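Side-chain contacts in ESX-5 secretion system protein EccC5 (Mycobacterium tuberculosis, PDB 6J18), which acts as an ATP-binding motor component of the ESX-5 type VII secretion system, whose membrane complex exports EsxN and a number of PE_PGRS and PPE proteins: residues A177-R182 / P202-I207; E92-M97 / R231-G236. All blocks are in the same frame, centred on the assembly; numbering follows the deposited sequence.

Interaction 1 of 2, residues A177-R182 / P202-I207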
loop_
_atom_site.group_PDB
_atom_site.type_symbol
_atom_site.label_atom_id
_atom_site.label_comp_id
_atom_site.label_asym_id
_atom_site.label_seq_id
_atom_site.Cartn_x
_atom_site.Cartn_y
_atom_site.Cartn_z
ATOM N N ALA A 177 -17.215 -5.318 -6.656
ATOM C CA ALA A 177 -17.825 -6.182 -7.659
ATOM C C ALA A 177 -16.764 -6.986 -8.407
ATOM O O ALA A 177 -16.965 -8.161 -8.712
ATOM C CB ALA A 177 -18.653 -5.361 -8.634
ATOM N N ALA A 178 -15.636 -6.347 -8.700
ATOM C CA ALA A 178 -14.546 -7.014 -9.401
ATOM C C ALA A 178 -13.893 -8.064 -8.508
ATOM O O ALA A 178 -13.576 -9.165 -8.958
ATOM C CB ALA A 178 -13.518 -6.000 -9.872
ATOM N N LEU A 179 -13.703 -7.717 -7.240
ATOM C CA LEU A 179 -13.078 -8.620 -6.281
ATOM C C LEU A 179 -13.968 -9.825 -5.982
ATOM O O LEU A 179 -13.474 -10.938 -5.798
ATOM C CB LEU A 179 -12.746 -7.876 -4.986
ATOM C CG LEU A 179 -11.662 -6.800 -5.079
ATOM C CD1 LEU A 179 -11.502 -6.077 -3.750
ATOM C CD2 LEU A 179 -10.340 -7.405 -5.526
ATOM N N ALA A 180 -15.277 -9.597 -5.939
ATOM C CA ALA A 180 -16.235 -10.660 -5.646
ATOM C C ALA A 180 -16.242 -11.727 -6.734
ATOM O O ALA A 180 -16.579 -12.884 -6.480
ATOM C CB ALA A 180 -17.629 -10.079 -5.470
ATOM N N GLY A 181 -15.867 -11.334 -7.947
ATOM C CA GLY A 181 -15.835 -12.255 -9.066
ATOM C C GLY A 181 -14.591 -13.122 -9.087
ATOM O O GLY A 181 -14.528 -14.106 -9.822
ATOM N N ARG A 182 -13.599 -12.772 -8.275
ATOM C CA ARG A 182 -12.324 -13.481 -8.303
ATOM C C ARG A 182 -12.330 -14.738 -7.432
ATOM O O ARG A 182 -11.633 -14.823 -6.418
ATOM C CB ARG A 182 -11.193 -12.542 -7.891
ATOM C CG ARG A 182 -11.015 -11.398 -8.875
ATOM C CD ARG A 182 -9.673 -10.708 -8.732
ATOM N NE ARG A 182 -9.361 -9.914 -9.917
ATOM C CZ ARG A 182 -8.240 -9.219 -10.081
ATOM N NH1 ARG A 182 -7.312 -9.219 -9.132
ATOM N NH2 ARG A 182 -8.045 -8.528 -11.195
ATOM N N PRO A 202 -5.364 -8.363 -13.755
ATOM C CA PRO A 202 -4.162 -7.803 -13.142
ATOM C C PRO A 202 -4.252 -7.742 -11.628
ATOM O O PRO A 202 -5.332 -7.880 -11.045
ATOM C CB PRO A 202 -4.106 -6.394 -13.724
ATOM C CG PRO A 202 -5.537 -6.038 -13.919
ATOM C CD PRO A 202 -6.223 -7.316 -14.333
ATOM N N GLU A 203 -3.094 -7.554 -11.003
ATOM C CA GLU A 203 -3.006 -7.289 -9.572
ATOM C C GLU A 203 -3.667 -5.948 -9.284
ATOM O O GLU A 203 -3.475 -4.988 -10.027
ATOM C CB GLU A 203 -1.544 -7.302 -9.104
ATOM C CG GLU A 203 -0.871 -8.664 -9.259
ATOM C CD GLU A 203 -1.403 -9.678 -8.271
ATOM O OE1 GLU A 203 -1.251 -9.485 -7.036
ATOM O OE2 GLU A 203 -1.997 -10.673 -8.733
ATOM N N ILE A 204 -4.470 -5.893 -8.226
ATOM C CA ILE A 204 -5.198 -4.675 -7.884
ATOM C C ILE A 204 -4.596 -3.990 -6.663
ATOM O O ILE A 204 -4.534 -4.570 -5.580
ATOM C CB ILE A 204 -6.691 -4.968 -7.623
ATOM C CG1 ILE A 204 -7.371 -5.412 -8.918
ATOM C CG2 ILE A 204 -7.389 -3.738 -7.055
ATOM C CD1 ILE A 204 -8.803 -5.856 -8.738
ATOM N N PHE A 205 -4.142 -2.755 -6.851
ATOM C CA PHE A 205 -3.609 -1.958 -5.755
ATOM C C PHE A 205 -4.602 -0.881 -5.337
ATOM O O PHE A 205 -4.826 0.082 -6.072
ATOM C CB PHE A 205 -2.277 -1.311 -6.145
ATOM C CG PHE A 205 -1.146 -2.287 -6.315
ATOM C CD1 PHE A 205 -0.974 -2.973 -7.506
ATOM C CD2 PHE A 205 -0.248 -2.509 -5.282
ATOM C CE1 PHE A 205 0.072 -3.868 -7.662
ATOM C CE2 PHE A 205 0.798 -3.400 -5.432
ATOM C CZ PHE A 205 0.959 -4.080 -6.622
ATOM N N LEU A 206 -5.205 -1.051 -4.166
ATOM C CA LEU A 206 -6.041 -0.010 -3.589
ATOM C C LEU A 206 -5.168 0.915 -2.753
ATOM O O LEU A 206 -4.737 0.554 -1.658
ATOM C CB LEU A 206 -7.163 -0.606 -2.736
ATOM C CG LEU A 206 -7.985 0.393 -1.912
ATOM C CD1 LEU A 206 -8.627 1.446 -2.805
ATOM C CD2 LEU A 206 -9.040 -0.329 -1.088
ATOM N N ILE A 207 -4.900 2.102 -3.282
ATOM C CA ILE A 207 -4.014 3.046 -2.616
ATOM C C ILE A 207 -4.794 4.239 -2.080
ATOM O O ILE A 207 -5.427 4.972 -2.839
ATOM C CB ILE A 207 -2.910 3.531 -3.566
ATOM C CG1 ILE A 207 -2.052 2.344 -4.010
ATOM C CG2 ILE A 207 -2.052 4.589 -2.889
ATOM C CD1 ILE A 207 -1.058 2.676 -5.094
#
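R182, just past the end of helix 165-180, reaches across to P202 and I204 at the start of strand 203-208, a parallel strand of the central sheet in this FtsK/SpoIIIE-type ATPase domain. Its side chain runs extended from CG to NE and carries the guanidinium to the carbonyl of P202. R182 NH2 donates to P202 O at 2.8 Å, lying in the carbonyl plane, with the oxygen close to the guanidinium plane. R182 NH1 also points at P202 O, 3.1 Å away, but its N-H is bent to 135° and that second bond is weak; NH1 has a further acceptor in V235 O. One face of the guanidinium is covered by I204, whose CD1 methyl sits 3.7 Å from R182 CZ and lies toward the rim of the group. With chi1 at -67°, I204 CG1 lies anti to the carbonyl carbon, and CD1 at its end touches both the guanidinium face and the L179 side chain. L179, on the last part of the helix, supplies the apolar side of the contact, while L175 of the same helix also packs on I204. The leucine meets the isoleucine methyl to methyl, L179 CD2 lying 3.9 Å from I204 CD1.

Interaction 2 of 2, residues E92-M97 / R231-G236; sequences ENSHLM and RAADVG
H95 and S94 each turn the side chain beside the backbone N and anti to the carbonyl carbon: chi1 of -45° carries the H95 ring to A232, while in S94 chi1 of -60° swings OG toward A233 and CB meets the A232 methyl directly. They sit in the turn that enters strand 96-100, the parallel strand of the FtsK/SpoIIIE-type ATPase core that runs into the predicted ATP-binding residues beginning at G100. A232 and A233 belong to the short, weakly bonded helix 232-235, which comes just before strand 237-244, the parallel neighbour of strand 96-100.

The tight spot is at the histidine. The A232 methyl approaches the ring obliquely, with CB 3.3 Å from H95 CE1 and almost as close to NE2 of the same ring. Polar bonds at both nitrogens fix the rotation of the imidazole: ND1 accepts from V239 N, while NE2 faces the carbonyl oxygen of V229, a pattern consistent with a proton on NE2. S94 CB sits over the centre of one face of the H95 ring, 3.8 Å above its plane, so the two side chains lie next to each other where A232 meets them.

The turn beneath them is an Asx turn: N93 OD1 accepts from H95 N at 2.9 Å, with an N-H...O angle of 149°, which ties the backbone back just before the strand begins. S94 adds a further link through its carbonyl oxygen, bonded to H238 ND1.

Away from the ring the packing is looser. S94 CB lies 3.9 Å from A232 CB, and at the margin of the contact the S94 hydroxyl comes alongside A233, with OG 3.8 Å from A233 N and 4.0 Å from A233 CB.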
loop_
_atom_site.group_PDB
_atom_site.type_symbol
_atom_site.label_atom_id
_atom_site.label_comp_id
_atom_site.label_asym_id
_atom_site.label_seq_id
_atom_site.Cartn_x
_atom_site.Cartn_y
_atom_site.Cartn_z
ATOM N N GLU A 92 4.911 -12.528 2.521
ATOM C CA GLU A 92 4.566 -12.403 3.935
ATOM C C GLU A 92 3.202 -11.745 4.125
ATOM O O GLU A 92 2.338 -12.276 4.825
ATOM C CB GLU A 92 5.629 -11.596 4.686
ATOM C CG GLU A 92 6.737 -12.437 5.292
ATOM C CD GLU A 92 7.700 -11.619 6.142
ATOM O OE1 GLU A 92 7.409 -10.431 6.415
ATOM O OE2 GLU A 92 8.749 -12.168 6.543
ATOM N N ASN A 93 3.025 -10.578 3.515
ATOM C CA ASN A 93 1.784 -9.829 3.653
ATOM C C ASN A 93 1.486 -8.998 2.408
ATOM O O ASN A 93 2.396 -8.464 1.774
ATOM C CB ASN A 93 1.846 -8.927 4.886
ATOM C CG ASN A 93 0.473 -8.462 5.332
ATOM O OD1 ASN A 93 -0.091 -7.519 4.777
ATOM N ND2 ASN A 93 -0.073 -9.131 6.341
ATOM N N SER A 94 0.205 -8.879 2.078
ATOM C CA SER A 94 -0.214 -8.204 0.855
ATOM C C SER A 94 -0.352 -6.692 1.014
ATOM O O SER A 94 -0.546 -5.978 0.030
ATOM C CB SER A 94 -1.548 -8.781 0.366
ATOM O OG SER A 94 -1.445 -10.166 0.090
ATOM N N HIS A 95 -0.247 -6.201 2.245
ATOM C CA HIS A 95 -0.645 -4.824 2.532
ATOM C C HIS A 95 0.427 -3.978 3.211
ATOM O O HIS A 95 1.508 -4.464 3.545
ATOM C CB HIS A 95 -1.901 -4.828 3.404
ATOM C CG HIS A 95 -2.947 -5.796 2.949
ATOM N ND1 HIS A 95 -3.593 -5.674 1.738
ATOM C CD2 HIS A 95 -3.456 -6.902 3.539
ATOM C CE1 HIS A 95 -4.459 -6.662 1.603
ATOM N NE2 HIS A 95 -4.395 -7.423 2.681
ATOM N N LEU A 96 0.108 -2.700 3.406
ATOM C CA LEU A 96 0.976 -1.781 4.134
ATOM C C LEU A 96 0.187 -0.610 4.710
ATOM O O LEU A 96 -0.656 -0.022 4.030
ATOM C CB LEU A 96 2.093 -1.252 3.231
ATOM C CG LEU A 96 2.965 -0.154 3.852
ATOM C CD1 LEU A 96 3.714 -0.679 5.072
ATOM C CD2 LEU A 96 3.932 0.438 2.835
ATOM N N MET A 97 0.464 -0.282 5.968
ATOM C CA MET A 97 -0.072 0.923 6.593
ATOM C C MET A 97 1.067 1.876 6.937
ATOM O O MET A 97 2.133 1.446 7.379
ATOM C CB MET A 97 -0.869 0.583 7.854
ATOM C CG MET A 97 -2.220 -0.057 7.597
ATOM S SD MET A 97 -3.131 -0.363 9.125
ATOM C CE MET A 97 -2.043 -1.527 9.941
ATOM N N ARG A 231 -8.075 -12.540 2.603
ATOM C CA ARG A 231 -7.709 -13.455 1.526
ATOM C C ARG A 231 -7.256 -12.673 0.299
ATOM O O ARG A 231 -7.581 -13.028 -0.835
ATOM C CB ARG A 231 -8.881 -14.373 1.169
ATOM C CG ARG A 231 -10.208 -13.653 0.995
ATOM C CD ARG A 231 -11.339 -14.634 0.719
ATOM N NE ARG A 231 -11.222 -15.251 -0.599
ATOM C CZ ARG A 231 -11.879 -14.837 -1.679
ATOM N NH1 ARG A 231 -12.704 -13.800 -1.598
ATOM N NH2 ARG A 231 -11.711 -15.457 -2.839
ATOM N N ALA A 232 -6.497 -11.609 0.542
ATOM C CA ALA A 232 -6.076 -10.688 -0.507
ATOM C C ALA A 232 -5.197 -11.352 -1.561
ATOM O O ALA A 232 -5.309 -11.048 -2.750
ATOM C CB ALA A 232 -5.347 -9.510 0.105
ATOM N N ALA A 233 -4.322 -12.251 -1.125
ATOM C CA ALA A 233 -3.401 -12.924 -2.033
ATOM C C ALA A 233 -4.146 -13.788 -3.047
ATOM O O ALA A 233 -3.687 -13.973 -4.173
ATOM C CB ALA A 233 -2.406 -13.768 -1.250
ATOM N N ASP A 234 -5.300 -14.307 -2.642
ATOM C CA ASP A 234 -6.088 -15.183 -3.501
ATOM C C ASP A 234 -6.888 -14.406 -4.541
ATOM O O ASP A 234 -7.304 -14.964 -5.557
ATOM C CB ASP A 234 -7.030 -16.047 -2.663
ATOM C CG ASP A 234 -6.296 -17.118 -1.881
ATOM O OD1 ASP A 234 -5.049 -17.082 -1.846
ATOM O OD2 ASP A 234 -6.967 -18.000 -1.310
ATOM N N VAL A 235 -7.111 -13.120 -4.285
ATOM C CA VAL A 235 -7.837 -12.281 -5.232
ATOM C C VAL A 235 -6.922 -11.215 -5.830
ATOM O O VAL A 235 -7.380 -10.321 -6.540
ATOM C CB VAL A 235 -9.056 -11.602 -4.574
ATOM C CG1 VAL A 235 -10.048 -12.649 -4.088
ATOM C CG2 VAL A 235 -8.618 -10.700 -3.431
ATOM N N GLY A 236 -5.629 -11.322 -5.542
ATOM C CA GLY A 236 -4.640 -10.406 -6.080
ATOM C C GLY A 236 -4.863 -8.967 -5.655
ATOM O O GLY A 236 -4.740 -8.046 -6.463
#

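Overall arrangement
The centres of the two contacts are about 11 Å apart, and both reach the same mixed sheet of the ATPase domain. In chain order the segments run 92-97, 177-182, 202-207 and 231-236, so both segments of interaction 1 fall between those of interaction 2. Strand 237-244 lies between strands 96-100 and 203-208, parallel to both, and helix 232-235 leads into it. The contacts meet at this lead-in: I204 N lies 2.8 Å from G236 O, a probable hydrogen bond. R182, past helix 165-180, bonds V235 O of the short helix, while S94 and H95 pack on A232 and A233. All this lies near the N-terminal ends of the three strands, away from the bound ATP.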